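Local coordinates for orotate phosphoribosyltransferase (Aeropyrum pernix, PDB 2YZK), which probably catalyses the magnesium-dependent transfer of a ribosyl phosphate from phosphoribosyl diphosphate to orotate, forming orotidine monophosphate in pyrimidine biosynthesis, at residues D113-T118 / V143-G148. Sequence-based numbering, arbitrary orientation.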
loop_
_atom_site.group_PDB
_atom_site.type_symbol
_atom_site.label_atom_id
_atom_site.label_comp_id
_atom_site.label_asym_id
_atom_site.label_seq_id
_atom_site.Cartn_x
_atom_site.Cartn_y
_atom_site.Cartn_z
ATOM N N ASP A 113 -11.002 -1.317 0.334
ATOM C CA ASP A 113 -10.730 -0.036 -0.313
ATOM C C ASP A 113 -11.031 1.035 0.723
ATOM O O ASP A 113 -11.789 0.790 1.661
ATOM C CB ASP A 113 -11.613 0.161 -1.549
ATOM C CG ASP A 113 -10.994 1.120 -2.560
ATOM O OD1 ASP A 113 -9.946 1.724 -2.249
ATOM O OD2 ASP A 113 -11.553 1.266 -3.667
ATOM N N ASP A 114 -10.441 2.220 0.581
ATOM C CA ASP A 114 -10.707 3.241 1.575
ATOM C C ASP A 114 -12.089 3.866 1.440
ATOM O O ASP A 114 -12.829 3.934 2.418
ATOM C CB ASP A 114 -9.591 4.308 1.590
ATOM C CG ASP A 114 -9.416 5.034 0.262
ATOM O OD1 ASP A 114 -9.949 4.595 -0.781
ATOM O OD2 ASP A 114 -8.704 6.064 0.274
ATOM N N VAL A 115 -12.456 4.269 0.228
ATOM C CA VAL A 115 -13.752 4.901 -0.008
ATOM C C VAL A 115 -14.493 4.300 -1.201
ATOM O O VAL A 115 -13.920 4.142 -2.283
ATOM C CB VAL A 115 -13.578 6.426 -0.257
ATOM C CG1 VAL A 115 -14.922 7.072 -0.542
ATOM C CG2 VAL A 115 -12.927 7.075 0.946
ATOM N N ALA A 116 -15.764 3.965 -1.000
ATOM C CA ALA A 116 -16.582 3.411 -2.074
ATOM C C ALA A 116 -17.335 4.566 -2.727
ATOM O O ALA A 116 -18.081 5.289 -2.065
ATOM C CB ALA A 116 -17.572 2.384 -1.518
ATOM N N THR A 117 -17.117 4.748 -4.024
ATOM C CA THR A 117 -17.781 5.810 -4.761
ATOM C C THR A 117 -18.854 5.179 -5.642
ATOM O O THR A 117 -19.965 4.935 -5.179
ATOM C CB THR A 117 -16.769 6.608 -5.619
ATOM O OG1 THR A 117 -16.119 5.732 -6.547
ATOM C CG2 THR A 117 -15.714 7.252 -4.730
ATOM N N THR A 118 -18.526 4.892 -6.896
ATOM C CA THR A 118 -19.492 4.279 -7.799
ATOM C C THR A 118 -19.493 2.759 -7.642
ATOM O O THR A 118 -20.453 2.087 -8.012
ATOM C CB THR A 118 -19.174 4.612 -9.270
ATOM O OG1 THR A 118 -17.868 4.122 -9.599
ATOM C CG2 THR A 118 -19.220 6.113 -9.495
ATOM N N VAL A 143 -15.318 4.362 4.313
ATOM C CA VAL A 143 -16.440 5.248 4.039
ATOM C C VAL A 143 -17.154 4.942 2.730
ATOM O O VAL A 143 -16.531 4.815 1.675
ATOM C CB VAL A 143 -15.983 6.730 4.003
ATOM C CG1 VAL A 143 -17.145 7.625 3.583
ATOM C CG2 VAL A 143 -15.472 7.148 5.370
ATOM N N ASP A 144 -18.473 4.814 2.807
ATOM C CA ASP A 144 -19.273 4.570 1.615
ATOM C C ASP A 144 -19.976 5.890 1.318
ATOM O O ASP A 144 -20.686 6.424 2.169
ATOM C CB ASP A 144 -20.293 3.455 1.871
ATOM C CG ASP A 144 -21.238 3.234 0.696
ATOM O OD1 ASP A 144 -20.938 3.718 -0.418
ATOM O OD2 ASP A 144 -22.278 2.565 0.885
ATOM N N ARG A 145 -19.762 6.431 0.123
ATOM C CA ARG A 145 -20.391 7.691 -0.231
ATOM C C ARG A 145 -21.901 7.533 -0.344
ATOM O O ARG A 145 -22.638 8.519 -0.310
ATOM C CB ARG A 145 -19.827 8.223 -1.549
ATOM C CG ARG A 145 -18.374 8.680 -1.476
ATOM C CD ARG A 145 -18.005 9.428 -2.747
ATOM N NE ARG A 145 -18.886 10.579 -2.929
ATOM C CZ ARG A 145 -18.675 11.779 -2.396
ATOM N NH1 ARG A 145 -17.597 12.003 -1.655
ATOM N NH2 ARG A 145 -19.559 12.749 -2.579
ATOM N N GLY A 146 -22.355 6.288 -0.464
ATOM C CA GLY A 146 -23.778 6.022 -0.586
ATOM C C GLY A 146 -24.305 6.540 -1.906
ATOM O O GLY A 146 -25.399 7.113 -1.982
ATOM N N GLU A 147 -23.525 6.329 -2.959
ATOM C CA GLU A 147 -23.906 6.797 -4.281
ATOM C C GLU A 147 -23.934 5.694 -5.337
ATOM O O GLU A 147 -23.429 5.858 -6.452
ATOM C CB GLU A 147 -22.980 7.953 -4.685
ATOM C CG GLU A 147 -23.133 9.147 -3.729
ATOM C CD GLU A 147 -22.123 10.263 -3.949
ATOM O OE1 GLU A 147 -21.168 10.075 -4.727
ATOM O OE2 GLU A 147 -22.285 11.334 -3.322
ATOM N N GLY A 148 -24.524 4.562 -4.967
ATOM C CA GLY A 148 -24.651 3.457 -5.903
ATOM C C GLY A 148 -23.680 2.291 -5.829
ATOM O O GLY A 148 -23.908 1.279 -6.487
HETATM O O HOH W 1 -21.471 4.524 -2.997
#
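Val-143 begins the pairing by giving its N-H to Asp-114 O, and its own carbonyl O receives Ala-116 N at 2.9 Å. Both Val-143 and Val-115 side chains lie on the sheet face that Met-31 touches, while Ala-116 and Asp-144 share the other face with Leu-160. Asp-144 stands with CG anti to the backbone N (chi1 175°), which brings OD1 within 3.8 Å of Ala-116 CB. Asp-144 OD1 also accepts Gly-146 N, an Asx turn, at 2.9 Å and from above the carboxylate plane. Arg-145 N closes the parallel ladder on Ala-116 O. The ladder joins the loop predicted to bind phosphoribosyl diphosphate, which follows strand 108-113 in the type I phosphoribosyltransferase fold, to Arg-145, a predicted orotate-binding residue like Thr-117. Arg-145 passes its CG 3.9 Å from Val-115 CG1, and its CD lies 3.7 Å from Thr-117 CG2. The Arg-145 chain then bends at chi3 (58°), and its NE and NH2 grip Glu-147 side-on, with Glu-147 OE1 2.9 Å from Arg-145 NE and only 4° out of the guanidinium plane. An alanine at Arg-145 would probably leave Thr-117 CG2 without its methylene neighbour and Glu-147 without its two-nitrogen grip, although Arg-23 also pairs with OE1. At Glu-147 the backbone N donates to a water that in turn donates to Asp-144 OD1 and, at 2.7 Å, to Thr-117 O, bridging the segments beyond the last direct bond.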